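GH26C (Muricauda sp. MAR_2010_75, PDB 6Q78) probably hydrolyses internal beta-1,4-mannosidic bonds of mannans, as expected of an endo-mannanase of glycoside hydrolase family 26. Local coordinates at residues 67-72 with 219-224; 74-79 with 401-406; 79-84 with 355-360; 315-320 with 365-370. One frame throughout, in Å; residues are numbered along the deposited sequence.

Helix 64-76 comes first in the modelled part of the catalytic barrel. Contact 1 joins it to the start of strand 220-223, closing a loop of nearly 150 residues. Contact 2 begins at the end of the same helix and closes the longest loop, bringing residues 401-406 back against residues 74-79, just ahead of strand 81-86. Inside that loop lie contact 3, which joins strand 81-86 to helix 351-361, and contact 4, which joins helix 306-327 to the approach to strand 369-372. Contacts 3 and 4 cross each other. Contact 1 crosses both 2 and 3 but is finished before 4 opens. Contacts 2 and 3 thus tie early elements to late ones, contact 1 the first helix to a central strand, and contact 4 late neighbours.

Contact 1 (67-72 with 219-224); sequences VALFYN and PIIFRP
Leu69 overlaps the ring of Pro219 with one of its methyl groups, CD2 lying 3.9 Å from Pro219 CB. The fold is the (beta/alpha)8 or TIM barrel of family 26, and the contact sits at the end where the strands begin: Pro219 immediately precedes strand 220-223, while helix 64-76 packs against the N-terminal ends of the strands. Leucine suits the helix because its branched end can extend well clear of the backbone. With CG anti to the backbone N (chi1 176°), the isobutyl group is carried out to the barrel, where its chain passes slantwise over the proline. Pro219, in the loop just ahead of the strand, offers a compact hydrocarbon surface on a backbone that its ring keeps stiff. Ile221, two residues further on, has a beta-branched side chain well suited to an extended strand, and it stretches its longer branch to the same methyl. Ile221 also touches Leu73, one helical turn beyond Leu69. Neighbouring strands complete the apolar setting, since Leu69 rests on Val153 and Leu266 as well. All three touching residues are buried, and only hydrocarbon meets across the pair. The looser of the two approaches is Leu69 CD2 to Ile221 CG1, at 4.3 Å.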
loop_
_atom_site.group_PDB
_atom_site.type_symbol
_atom_site.label_atom_id
_atom_site.label_comp_id
_atom_site.label_asym_id
_atom_site.label_seq_id
_atom_site.Cartn_x
_atom_site.Cartn_y
_atom_site.Cartn_z
ATOM N N VAL A 67 -5.154 9.838 13.371
ATOM C CA VAL A 67 -6.245 9.182 14.096
ATOM C C VAL A 67 -7.526 9.225 13.261
ATOM O O VAL A 67 -8.256 8.222 13.133
ATOM C CB VAL A 67 -6.447 9.866 15.465
ATOM C CG1 VAL A 67 -7.678 9.256 16.203
ATOM C CG2 VAL A 67 -5.181 9.728 16.345
ATOM N N ALA A 68 -7.832 10.402 12.694
ATOM C CA ALA A 68 -9.039 10.507 11.874
ATOM C C ALA A 68 -8.961 9.571 10.671
ATOM O O ALA A 68 -9.955 8.920 10.317
ATOM C CB ALA A 68 -9.249 11.952 11.426
ATOM N N LEU A 69 -7.788 9.486 10.024
ATOM C CA LEU A 69 -7.661 8.564 8.897
ATOM C C LEU A 69 -7.992 7.128 9.306
ATOM O O LEU A 69 -8.732 6.423 8.599
ATOM C CB LEU A 69 -6.269 8.674 8.291
ATOM C CG LEU A 69 -5.990 7.680 7.170
ATOM C CD1 LEU A 69 -6.853 7.896 5.948
ATOM C CD2 LEU A 69 -4.521 7.733 6.782
ATOM N N PHE A 70 -7.449 6.669 10.437
ATOM C CA PHE A 70 -7.748 5.312 10.883
ATOM C C PHE A 70 -9.251 5.143 11.103
ATOM O O PHE A 70 -9.865 4.189 10.602
ATOM C CB PHE A 70 -6.950 5.004 12.157
ATOM C CG PHE A 70 -7.127 3.608 12.659
ATOM C CD1 PHE A 70 -8.266 3.254 13.384
ATOM C CD2 PHE A 70 -6.139 2.641 12.410
ATOM C CE1 PHE A 70 -8.421 1.951 13.877
ATOM C CE2 PHE A 70 -6.287 1.363 12.906
ATOM C CZ PHE A 70 -7.442 1.004 13.625
ATOM N N TYR A 71 -9.859 6.058 11.868
ATOM C CA TYR A 71 -11.287 5.943 12.141
ATOM C C TYR A 71 -12.076 5.921 10.842
ATOM O O TYR A 71 -12.959 5.080 10.647
ATOM C CB TYR A 71 -11.767 7.096 13.033
ATOM C CG TYR A 71 -13.263 7.006 13.263
ATOM C CD1 TYR A 71 -13.780 6.189 14.277
ATOM C CD2 TYR A 71 -14.173 7.724 12.472
ATOM C CE1 TYR A 71 -15.146 6.080 14.490
ATOM C CE2 TYR A 71 -15.547 7.614 12.683
ATOM C CZ TYR A 71 -16.020 6.794 13.702
ATOM O OH TYR A 71 -17.381 6.669 13.933
ATOM N N ASN A 72 -11.788 6.856 9.943
ATOM C CA ASN A 72 -12.643 6.998 8.766
ATOM C C ASN A 72 -12.470 5.837 7.794
ATOM O O ASN A 72 -13.433 5.475 7.111
ATOM C CB ASN A 72 -12.384 8.345 8.071
ATOM C CG ASN A 72 -13.097 9.475 8.761
ATOM O OD1 ASN A 72 -14.303 9.401 8.941
ATOM N ND2 ASN A 72 -12.366 10.505 9.183
ATOM N N PRO A 219 -0.816 12.349 6.981
ATOM C CA PRO A 219 -0.722 10.948 7.430
ATOM C C PRO A 219 -0.368 10.054 6.264
ATOM O O PRO A 219 -0.903 10.213 5.168
ATOM C CB PRO A 219 -2.133 10.634 7.955
ATOM C CG PRO A 219 -2.720 12.029 8.257
ATOM C CD PRO A 219 -2.174 12.897 7.159
ATOM N N ILE A 220 0.561 9.121 6.498
ATOM C CA ILE A 220 0.822 8.133 5.466
ATOM C C ILE A 220 0.669 6.732 6.030
ATOM O O ILE A 220 0.952 6.472 7.209
ATOM C CB ILE A 220 2.193 8.315 4.796
ATOM C CG1 ILE A 220 3.323 8.065 5.770
ATOM C CG2 ILE A 220 2.323 9.703 4.086
ATOM C CD1 ILE A 220 4.646 7.828 5.061
ATOM N N ILE A 221 0.247 5.821 5.163
ATOM C CA ILE A 221 0.243 4.392 5.479
ATOM C C ILE A 221 1.546 3.810 4.962
ATOM O O ILE A 221 1.858 3.930 3.778
ATOM C CB ILE A 221 -0.959 3.704 4.825
ATOM C CG1 ILE A 221 -2.282 4.309 5.346
ATOM C CG2 ILE A 221 -0.858 2.185 5.023
ATOM C CD1 ILE A 221 -3.472 3.887 4.571
ATOM N N PHE A 222 2.337 3.238 5.854
ATOM C CA PHE A 222 3.635 2.670 5.510
ATOM C C PHE A 222 3.499 1.142 5.493
ATOM O O PHE A 222 3.060 0.524 6.493
ATOM C CB PHE A 222 4.653 3.132 6.559
ATOM C CG PHE A 222 6.062 2.595 6.362
ATOM C CD1 PHE A 222 6.790 2.128 7.460
ATOM C CD2 PHE A 222 6.691 2.654 5.133
ATOM C CE1 PHE A 222 8.114 1.713 7.317
ATOM C CE2 PHE A 222 8.013 2.185 4.985
ATOM C CZ PHE A 222 8.700 1.756 6.092
ATOM N N ARG A 223 3.817 0.542 4.330
ATOM C CA ARG A 223 3.614 -0.890 4.055
ATOM C C ARG A 223 4.944 -1.531 3.690
ATOM O O ARG A 223 5.200 -1.771 2.507
ATOM C CB ARG A 223 2.599 -1.050 2.911
ATOM C CG ARG A 223 2.168 -2.485 2.634
ATOM C CD ARG A 223 1.020 -2.495 1.631
ATOM N NE ARG A 223 1.444 -2.058 0.299
ATOM C CZ ARG A 223 1.814 -2.881 -0.686
ATOM N NH1 ARG A 223 1.848 -4.203 -0.525
ATOM N NH2 ARG A 223 2.131 -2.382 -1.868
ATOM N N PRO A 224 5.820 -1.807 4.662
ATOM C CA PRO A 224 7.175 -2.282 4.351
ATOM C C PRO A 224 7.234 -3.802 4.245
ATOM O O PRO A 224 6.372 -4.528 4.768
ATOM C CB PRO A 224 7.976 -1.854 5.586
ATOM C CG PRO A 224 6.945 -1.982 6.713
ATOM C CD PRO A 224 5.628 -1.490 6.091
#

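Contact 2 (74-79 with 401-406); sequences KLLSQN and EVILAD
Leu76 and Ile403 supply the apolar part of this contact, methyl against methyl, with Leu76 CD1 4.0 Å from Ile403 CD1. Both are buried, and the two side chains meet at a slant. Ile403 has CG1 anti to its carbonyl carbon (chi1 -60°), which sends the longer branch out from the strand toward the helix; such a beta-branched residue is at home in extended backbone. The polar part lies nearer the surface. A water donates to the backbone O of Asn79 at 2.9 Å and to OE2 of Glu401 at 2.8 Å, bridging the two segments, while Glu401 CG rests directly on Asn79 O at 3.5 Å. The bend of the glutamate at chi2 (69°) turns its carboxylate to the water. In the TIM barrel, this pairs the C-terminal part of helix 64-76 and what follows with the short strand 402-403, which runs parallel to strand 81-86 and bonds to Phe81 and Val83. Hydrogen bonds within 74-79 hold its own backbone in shape. Lys74 O accepts from Ser77 OG at 2.7 Å and from Gln78 NE2 at 3.0 Å, the donors approaching from opposite faces of the carbonyl plane. The hydrogen bond from the Gln78 amide is fairly straight, with an N-H...O angle of 164°.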
loop_
_atom_site.group_PDB
_atom_site.type_symbol
_atom_site.label_atom_id
_atom_site.label_comp_id
_atom_site.label_asym_id
_atom_site.label_seq_id
_atom_site.Cartn_x
_atom_site.Cartn_y
_atom_site.Cartn_z
ATOM N N LYS A 74 -11.793 2.731 8.745
ATOM C CA LYS A 74 -12.505 1.633 9.384
ATOM C C LYS A 74 -14.009 1.795 9.204
ATOM O O LYS A 74 -14.715 0.824 8.903
ATOM C CB LYS A 74 -12.117 1.588 10.861
ATOM C CG LYS A 74 -12.741 0.469 11.687
ATOM C CD LYS A 74 -12.249 -0.903 11.269
ATOM C CE LYS A 74 -12.709 -1.909 12.316
ATOM N NZ LYS A 74 -12.493 -3.289 11.811
ATOM N N LEU A 75 -14.505 3.037 9.338
ATOM C CA LEU A 75 -15.934 3.307 9.207
ATOM C C LEU A 75 -16.405 3.050 7.780
ATOM O O LEU A 75 -17.401 2.347 7.558
ATOM C CB LEU A 75 -16.236 4.753 9.622
ATOM C CG LEU A 75 -17.700 5.146 9.441
ATOM C CD1 LEU A 75 -18.574 4.284 10.316
ATOM C CD2 LEU A 75 -17.885 6.621 9.772
ATOM N N LEU A 76 -15.692 3.597 6.792
ATOM C CA LEU A 76 -16.196 3.445 5.429
ATOM C C LEU A 76 -16.078 1.998 4.949
ATOM O O LEU A 76 -16.914 1.545 4.145
ATOM C CB LEU A 76 -15.549 4.441 4.474
ATOM C CG LEU A 76 -14.139 4.162 4.031
ATOM C CD1 LEU A 76 -14.114 3.185 2.842
ATOM C CD2 LEU A 76 -13.509 5.501 3.593
ATOM N N SER A 77 -15.145 1.230 5.517
ATOM C CA SER A 77 -15.001 -0.176 5.125
ATOM C C SER A 77 -16.249 -1.009 5.431
ATOM O O SER A 77 -16.393 -2.110 4.880
ATOM C CB SER A 77 -13.734 -0.809 5.751
ATOM O OG SER A 77 -13.979 -1.119 7.113
ATOM N N GLN A 78 -17.146 -0.555 6.324
ATOM C CA GLN A 78 -18.345 -1.351 6.598
ATOM C C GLN A 78 -19.152 -1.607 5.332
ATOM O O GLN A 78 -19.753 -2.680 5.179
ATOM C CB GLN A 78 -19.233 -0.671 7.653
ATOM C CG GLN A 78 -18.511 -0.428 8.969
ATOM C CD GLN A 78 -17.723 -1.667 9.423
ATOM O OE1 GLN A 78 -18.318 -2.677 9.782
ATOM N NE2 GLN A 78 -16.384 -1.597 9.380
ATOM N N ASN A 79 -19.173 -0.649 4.408
ATOM C CA ASN A 79 -19.948 -0.871 3.199
ATOM C C ASN A 79 -19.344 -0.305 1.922
ATOM O O ASN A 79 -20.027 -0.328 0.892
ATOM C CB ASN A 79 -21.350 -0.276 3.353
ATOM C CG ASN A 79 -21.321 1.196 3.640
ATOM O OD1 ASN A 79 -20.298 1.859 3.492
ATOM N ND2 ASN A 79 -22.469 1.732 4.061
ATOM N N GLU A 401 -20.402 1.112 -3.918
ATOM C CA GLU A 401 -19.310 0.808 -2.998
ATOM C C GLU A 401 -18.029 1.569 -3.335
ATOM O O GLU A 401 -17.192 1.769 -2.452
ATOM C CB GLU A 401 -19.012 -0.693 -3.027
ATOM C CG GLU A 401 -20.100 -1.608 -2.374
ATOM C CD GLU A 401 -21.431 -1.692 -3.138
ATOM O OE1 GLU A 401 -21.443 -1.458 -4.359
ATOM O OE2 GLU A 401 -22.492 -2.002 -2.512
ATOM N N VAL A 402 -17.817 1.932 -4.597
ATOM C CA VAL A 402 -16.511 2.471 -5.015
ATOM C C VAL A 402 -16.416 3.959 -4.691
ATOM O O VAL A 402 -17.288 4.753 -5.077
ATOM C CB VAL A 402 -16.264 2.225 -6.516
ATOM C CG1 VAL A 402 -15.091 3.057 -7.022
ATOM C CG2 VAL A 402 -16.038 0.747 -6.804
ATOM N N ILE A 403 -15.321 4.350 -4.038
ATOM C CA ILE A 403 -15.044 5.755 -3.695
ATOM C C ILE A 403 -13.801 6.212 -4.459
ATOM O O ILE A 403 -12.704 5.694 -4.229
ATOM C CB ILE A 403 -14.845 5.916 -2.174
ATOM C CG1 ILE A 403 -16.113 5.459 -1.446
ATOM C CG2 ILE A 403 -14.462 7.333 -1.756
ATOM C CD1 ILE A 403 -15.949 5.453 0.059
ATOM N N LEU A 404 -13.966 7.206 -5.347
ATOM C CA LEU A 404 -12.874 7.930 -5.998
ATOM C C LEU A 404 -12.753 9.315 -5.351
ATOM O O LEU A 404 -13.479 9.632 -4.412
ATOM C CB LEU A 404 -13.127 8.029 -7.502
ATOM C CG LEU A 404 -13.216 6.699 -8.255
ATOM C CD1 LEU A 404 -13.529 6.912 -9.745
ATOM C CD2 LEU A 404 -11.936 5.889 -8.103
ATOM N N ALA A 405 -11.868 10.169 -5.882
ATOM C CA ALA A 405 -11.669 11.477 -5.260
ATOM C C ALA A 405 -12.969 12.259 -5.135
ATOM O O ALA A 405 -13.230 12.871 -4.101
ATOM C CB ALA A 405 -10.639 12.314 -6.035
ATOM N N ASP A 406 -13.821 12.225 -6.158
ATOM C CA ASP A 406 -14.995 13.091 -6.126
ATOM C C ASP A 406 -15.925 12.733 -4.985
ATOM O O ASP A 406 -16.547 13.638 -4.406
ATOM C CB ASP A 406 -15.689 13.135 -7.485
ATOM C CG ASP A 406 -14.946 14.013 -8.498
ATOM O OD1 ASP A 406 -13.986 14.715 -8.122
ATOM O OD2 ASP A 406 -15.299 13.991 -9.700
HETATM O O HOH W 1 -22.366 -1.879 0.285
#

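Contact 3 (79-84 with 355-360)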
loop_
_atom_site.group_PDB
_atom_site.type_symbol
_atom_site.label_atom_id
_atom_site.label_comp_id
_atom_site.label_asym_id
_atom_site.label_seq_id
_atom_site.Cartn_x
_atom_site.Cartn_y
_atom_site.Cartn_z
ATOM N N ASN A 79 -19.173 -0.649 4.408
ATOM C CA ASN A 79 -19.948 -0.871 3.199
ATOM C C ASN A 79 -19.344 -0.305 1.922
ATOM O O ASN A 79 -20.027 -0.328 0.892
ATOM C CB ASN A 79 -21.350 -0.276 3.353
ATOM C CG ASN A 79 -21.321 1.196 3.640
ATOM O OD1 ASN A 79 -20.298 1.859 3.492
ATOM N ND2 ASN A 79 -22.469 1.732 4.061
ATOM N N SER A 80 -18.127 0.225 1.938
ATOM C CA SER A 80 -17.585 0.884 0.760
ATOM C C SER A 80 -16.076 0.683 0.781
ATOM O O SER A 80 -15.523 0.139 1.749
ATOM C CB SER A 80 -17.855 2.398 0.809
ATOM O OG SER A 80 -19.251 2.700 0.756
ATOM N N PHE A 81 -15.402 1.142 -0.284
ATOM C CA PHE A 81 -13.943 1.122 -0.288
ATOM C C PHE A 81 -13.379 2.171 -1.254
ATOM O O PHE A 81 -13.957 2.453 -2.313
ATOM C CB PHE A 81 -13.369 -0.278 -0.620
ATOM C CG PHE A 81 -13.901 -0.863 -1.890
ATOM C CD1 PHE A 81 -13.291 -0.571 -3.105
ATOM C CD2 PHE A 81 -14.987 -1.710 -1.876
ATOM C CE1 PHE A 81 -13.800 -1.081 -4.294
ATOM C CE2 PHE A 81 -15.500 -2.259 -3.065
ATOM C CZ PHE A 81 -14.899 -1.948 -4.277
ATOM N N ILE A 82 -12.234 2.725 -0.881
ATOM C CA ILE A 82 -11.542 3.672 -1.760
ATOM C C ILE A 82 -10.761 2.899 -2.803
ATOM O O ILE A 82 -10.164 1.862 -2.493
ATOM C CB ILE A 82 -10.622 4.564 -0.915
ATOM C CG1 ILE A 82 -11.475 5.428 0.021
ATOM C CG2 ILE A 82 -9.751 5.463 -1.795
ATOM C CD1 ILE A 82 -10.645 6.190 1.085
ATOM N N VAL A 83 -10.756 3.408 -4.037
ATOM C CA VAL A 83 -9.933 2.869 -5.114
ATOM C C VAL A 83 -8.830 3.859 -5.438
ATOM O O VAL A 83 -9.099 5.030 -5.714
ATOM C CB VAL A 83 -10.791 2.586 -6.351
ATOM C CG1 VAL A 83 -9.931 2.280 -7.575
ATOM C CG2 VAL A 83 -11.736 1.400 -6.035
ATOM N N GLY A 84 -7.592 3.367 -5.445
ATOM C CA GLY A 84 -6.480 4.209 -5.846
ATOM C C GLY A 84 -5.521 3.541 -6.812
ATOM O O GLY A 84 -5.774 2.440 -7.320
ATOM N N ASN A 355 -15.297 -9.732 -11.979
ATOM C CA ASN A 355 -14.226 -10.483 -11.332
ATOM C C ASN A 355 -13.718 -9.721 -10.115
ATOM O O ASN A 355 -13.916 -10.150 -8.979
ATOM C CB ASN A 355 -13.087 -10.795 -12.307
ATOM C CG ASN A 355 -13.503 -11.757 -13.404
ATOM O OD1 ASN A 355 -14.696 -12.069 -13.580
ATOM N ND2 ASN A 355 -12.510 -12.255 -14.152
ATOM N N LEU A 356 -13.056 -8.589 -10.322
ATOM C CA LEU A 356 -12.513 -7.838 -9.200
ATOM C C LEU A 356 -13.615 -7.387 -8.250
ATOM O O LEU A 356 -13.519 -7.597 -7.034
ATOM C CB LEU A 356 -11.714 -6.639 -9.714
ATOM C CG LEU A 356 -11.203 -5.755 -8.580
ATOM C CD1 LEU A 356 -10.194 -6.516 -7.669
ATOM C CD2 LEU A 356 -10.516 -4.545 -9.181
ATOM N N PHE A 357 -14.681 -6.768 -8.780
ATOM C CA PHE A 357 -15.715 -6.246 -7.886
ATOM C C PHE A 357 -16.324 -7.354 -7.042
ATOM O O PHE A 357 -16.573 -7.171 -5.840
ATOM C CB PHE A 357 -16.805 -5.528 -8.672
ATOM C CG PHE A 357 -17.881 -4.928 -7.796
ATOM C CD1 PHE A 357 -17.649 -3.726 -7.131
ATOM C CD2 PHE A 357 -19.092 -5.590 -7.607
ATOM C CE1 PHE A 357 -18.655 -3.170 -6.304
ATOM C CE2 PHE A 357 -20.083 -5.047 -6.785
ATOM C CZ PHE A 357 -19.864 -3.839 -6.144
ATOM N N GLU A 358 -16.575 -8.504 -7.652
ATOM C CA GLU A 358 -17.135 -9.629 -6.910
ATOM C C GLU A 358 -16.191 -10.098 -5.812
ATOM O O GLU A 358 -16.621 -10.372 -4.687
ATOM C CB GLU A 358 -17.468 -10.764 -7.881
ATOM C CG GLU A 358 -18.633 -10.409 -8.753
ATOM C CD GLU A 358 -19.892 -10.304 -7.935
ATOM O OE1 GLU A 358 -20.036 -11.127 -7.008
ATOM O OE2 GLU A 358 -20.711 -9.401 -8.192
ATOM N N ALA A 359 -14.897 -10.201 -6.110
ATOM C CA ALA A 359 -13.971 -10.612 -5.062
ATOM C C ALA A 359 -13.932 -9.608 -3.920
ATOM O O ALA A 359 -13.683 -9.987 -2.769
ATOM C CB ALA A 359 -12.572 -10.810 -5.657
ATOM N N LEU A 360 -14.088 -8.305 -4.221
ATOM C CA LEU A 360 -14.021 -7.263 -3.197
ATOM C C LEU A 360 -15.279 -7.153 -2.353
ATOM O O LEU A 360 -15.243 -6.488 -1.311
ATOM C CB LEU A 360 -13.781 -5.897 -3.854
ATOM C CG LEU A 360 -12.454 -5.701 -4.583
ATOM C CD1 LEU A 360 -12.375 -4.368 -5.335
ATOM C CD2 LEU A 360 -11.341 -5.761 -3.563
#
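Phe81 is the residue through which 79-84 meets helix 351-361, pressing its ring against Leu360 and Phe357. Just before it, Ser80 takes the chain from the turn into strand 81-86, its side chain resting on Ile403. At Phe81 the side chain leaves the strand toward the helix. CG sits between the backbone N and the carbonyl carbon (chi1 54°), which brings the far end of the ring, CE1 and CZ, to the helix surface. Leu360 CD1 lies 3.7 Å from CZ and equally close to CE1, and Leu360 CB is 4.1 Å from CE2. The two side chains cross at about a right angle, so the leucine lies athwart the end of the phenyl group. Phe357, one helical turn earlier, brings CD1 to within 4.3 Å of Phe81 CZ, at the edge of the Phe81 ring and near its plane. The ring planes are neither parallel nor perpendicular, so the pair makes no regular stack. In the TIM barrel this is the layer between the strands and the surrounding helices, where large, flat and branched apolar residues fill the interface. Replacing Phe81 by an alanine would probably open a gap beside Leu360 CD1 and take away the ring carbon that Phe357 CD1 packs on. The strand then alternates, Ile82 turning the other way, to Phe369 and Leu408, and Val83 returning to the side of Phe81 to pack on Phe372 and Val402.

Contact 4 (315-320 with 365-370)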
loop_
_atom_site.group_PDB
_atom_site.type_symbol
_atom_site.label_atom_id
_atom_site.label_comp_id
_atom_site.label_asym_id
_atom_site.label_seq_id
_atom_site.Cartn_x
_atom_site.Cartn_y
_atom_site.Cartn_z
ATOM N N GLN A 315 -12.112 -15.655 -1.149
ATOM C CA GLN A 315 -11.884 -16.426 0.074
ATOM C C GLN A 315 -10.686 -15.889 0.848
ATOM O O GLN A 315 -10.709 -15.822 2.088
ATOM C CB GLN A 315 -11.678 -17.909 -0.264
ATOM C CG GLN A 315 -12.977 -18.570 -0.714
ATOM C CD GLN A 315 -12.783 -19.919 -1.354
ATOM O OE1 GLN A 315 -11.663 -20.354 -1.585
ATOM N NE2 GLN A 315 -13.888 -20.592 -1.648
ATOM N N LYS A 316 -9.605 -15.541 0.143
ATOM C CA LYS A 316 -8.445 -15.042 0.854
ATOM C C LYS A 316 -8.730 -13.660 1.432
ATOM O O LYS A 316 -8.374 -13.377 2.586
ATOM C CB LYS A 316 -7.248 -15.048 -0.091
ATOM C CG LYS A 316 -6.806 -16.462 -0.512
ATOM C CD LYS A 316 -5.834 -16.356 -1.691
ATOM C CE LYS A 316 -5.503 -17.741 -2.262
ATOM N NZ LYS A 316 -4.526 -17.526 -3.405
ATOM N N LEU A 317 -9.412 -12.791 0.670
ATOM C CA LEU A 317 -9.731 -11.467 1.204
ATOM C C LEU A 317 -10.686 -11.559 2.388
ATOM O O LEU A 317 -10.632 -10.696 3.286
ATOM C CB LEU A 317 -10.260 -10.545 0.096
ATOM C CG LEU A 317 -10.224 -9.031 0.383
ATOM C CD1 LEU A 317 -8.825 -8.571 0.759
ATOM C CD2 LEU A 317 -10.728 -8.255 -0.829
ATOM N N LYS A 318 -11.578 -12.580 2.397
ATOM C CA LYS A 318 -12.500 -12.745 3.516
ATOM C C LYS A 318 -11.750 -13.109 4.783
ATOM O O LYS A 318 -12.134 -12.688 5.891
ATOM C CB LYS A 318 -13.570 -13.789 3.181
ATOM C CG LYS A 318 -14.589 -14.005 4.309
ATOM C CD LYS A 318 -15.457 -12.753 4.515
ATOM C CE LYS A 318 -16.614 -13.067 5.498
ATOM N NZ LYS A 318 -17.330 -11.824 5.914
ATOM N N ILE A 319 -10.681 -13.905 4.648
ATOM C CA ILE A 319 -9.832 -14.198 5.799
ATOM C C ILE A 319 -9.269 -12.904 6.373
ATOM O O ILE A 319 -9.272 -12.694 7.590
ATOM C CB ILE A 319 -8.686 -15.135 5.386
ATOM C CG1 ILE A 319 -9.209 -16.563 5.128
ATOM C CG2 ILE A 319 -7.600 -15.126 6.423
ATOM C CD1 ILE A 319 -8.145 -17.438 4.448
ATOM N N VAL A 320 -8.663 -12.077 5.514
ATOM C CA VAL A 320 -8.137 -10.791 5.965
ATOM C C VAL A 320 -9.241 -9.966 6.604
ATOM O O VAL A 320 -9.053 -9.361 7.669
ATOM C CB VAL A 320 -7.475 -10.042 4.793
ATOM C CG1 VAL A 320 -6.885 -8.662 5.224
ATOM C CG2 VAL A 320 -6.379 -10.933 4.145
ATOM N N VAL A 365 -17.292 -9.121 2.576
ATOM C CA VAL A 365 -15.938 -8.588 2.751
ATOM C C VAL A 365 -16.022 -7.103 3.107
ATOM O O VAL A 365 -16.833 -6.352 2.546
ATOM C CB VAL A 365 -15.124 -8.826 1.460
ATOM C CG1 VAL A 365 -13.806 -8.017 1.441
ATOM C CG2 VAL A 365 -14.820 -10.330 1.256
ATOM N N LYS A 366 -15.196 -6.675 4.066
ATOM C CA LYS A 366 -15.094 -5.278 4.491
ATOM C C LYS A 366 -13.645 -4.832 4.353
ATOM O O LYS A 366 -12.772 -5.290 5.104
ATOM C CB LYS A 366 -15.563 -5.106 5.933
ATOM C CG LYS A 366 -17.035 -5.397 6.145
ATOM C CD LYS A 366 -17.409 -5.239 7.615
ATOM C CE LYS A 366 -18.849 -5.639 7.835
ATOM N NZ LYS A 366 -19.152 -5.679 9.294
ATOM N N ILE A 367 -13.370 -3.920 3.407
ATOM C CA ILE A 367 -12.016 -3.410 3.200
ATOM C C ILE A 367 -12.080 -1.894 3.115
ATOM O O ILE A 367 -13.056 -1.335 2.615
ATOM C CB ILE A 367 -11.354 -3.968 1.917
ATOM C CG1 ILE A 367 -12.281 -3.784 0.709
ATOM C CG2 ILE A 367 -10.914 -5.441 2.090
ATOM C CD1 ILE A 367 -11.524 -3.780 -0.631
ATOM N N GLY A 368 -11.016 -1.235 3.580
ATOM C CA GLY A 368 -10.994 0.219 3.521
ATOM C C GLY A 368 -10.585 0.728 2.162
ATOM O O GLY A 368 -11.036 1.800 1.735
ATOM N N PHE A 369 -9.738 -0.015 1.456
ATOM C CA PHE A 369 -9.235 0.470 0.178
ATOM C C PHE A 369 -8.646 -0.660 -0.631
ATOM O O PHE A 369 -8.283 -1.714 -0.097
ATOM C CB PHE A 369 -8.215 1.611 0.347
ATOM C CG PHE A 369 -6.924 1.198 0.982
ATOM C CD1 PHE A 369 -6.768 1.256 2.338
ATOM C CD2 PHE A 369 -5.854 0.792 0.206
ATOM C CE1 PHE A 369 -5.522 0.901 2.938
ATOM C CE2 PHE A 369 -4.604 0.470 0.789
ATOM C CZ PHE A 369 -4.459 0.532 2.149
ATOM N N THR A 370 -8.581 -0.435 -1.946
ATOM C CA THR A 370 -7.772 -1.265 -2.814
ATOM C C THR A 370 -6.975 -0.362 -3.732
ATOM O O THR A 370 -7.347 0.786 -3.964
ATOM C CB THR A 370 -8.600 -2.311 -3.542
ATOM O OG1 THR A 370 -7.700 -3.211 -4.221
ATOM C CG2 THR A 370 -9.510 -1.651 -4.540
#
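Val365 sets its two methyls against neighbouring residues of helix 306-327, CG1 against Leu317 and CG2 against Lys318. The segment is the link that returns the chain from helix 351-361 to strand 369-372, an alpha-to-beta connection of the TIM barrel, and it is pressed against the preceding helix of the ring. Val365 CG1 lies 3.8 Å from Leu317 CD2, the side chains crossing at about a right angle. Its other methyl touches the helix backbone, CG2 being 4.0 Å from Lys318 CA, while the aliphatic CD of Lys318 passes 4.1 Å from the same CG2. The lysine runs past the valine in the opposite direction and bends at chi2 (67°); its charged end is bonded to Asn363 O, so lysine combines a greasy stem with a polar tip. Lys366 turns aside to a salt bridge with Glu325. Ile367 comes back to the helix and meets Leu317 from its other side chain neighbour's flank, next to Val365. Leucine suits this place because its forked end, sent outward with CG anti to the backbone N (chi1 -162°), can fill the space between Val365 and Ile367 and also reach Leu360. A serine in its place would probably leave Val365 CG1 and Ile367 CG2 without their apolar partner and open a gap between helix and loop. Ahead of Gly368, whose backbone is bonded to Ile82 and Ala331 on the adjoining strands, Ile367 CG2 stands 4.0 Å from Leu317 CD1 and equally near Leu317 CG.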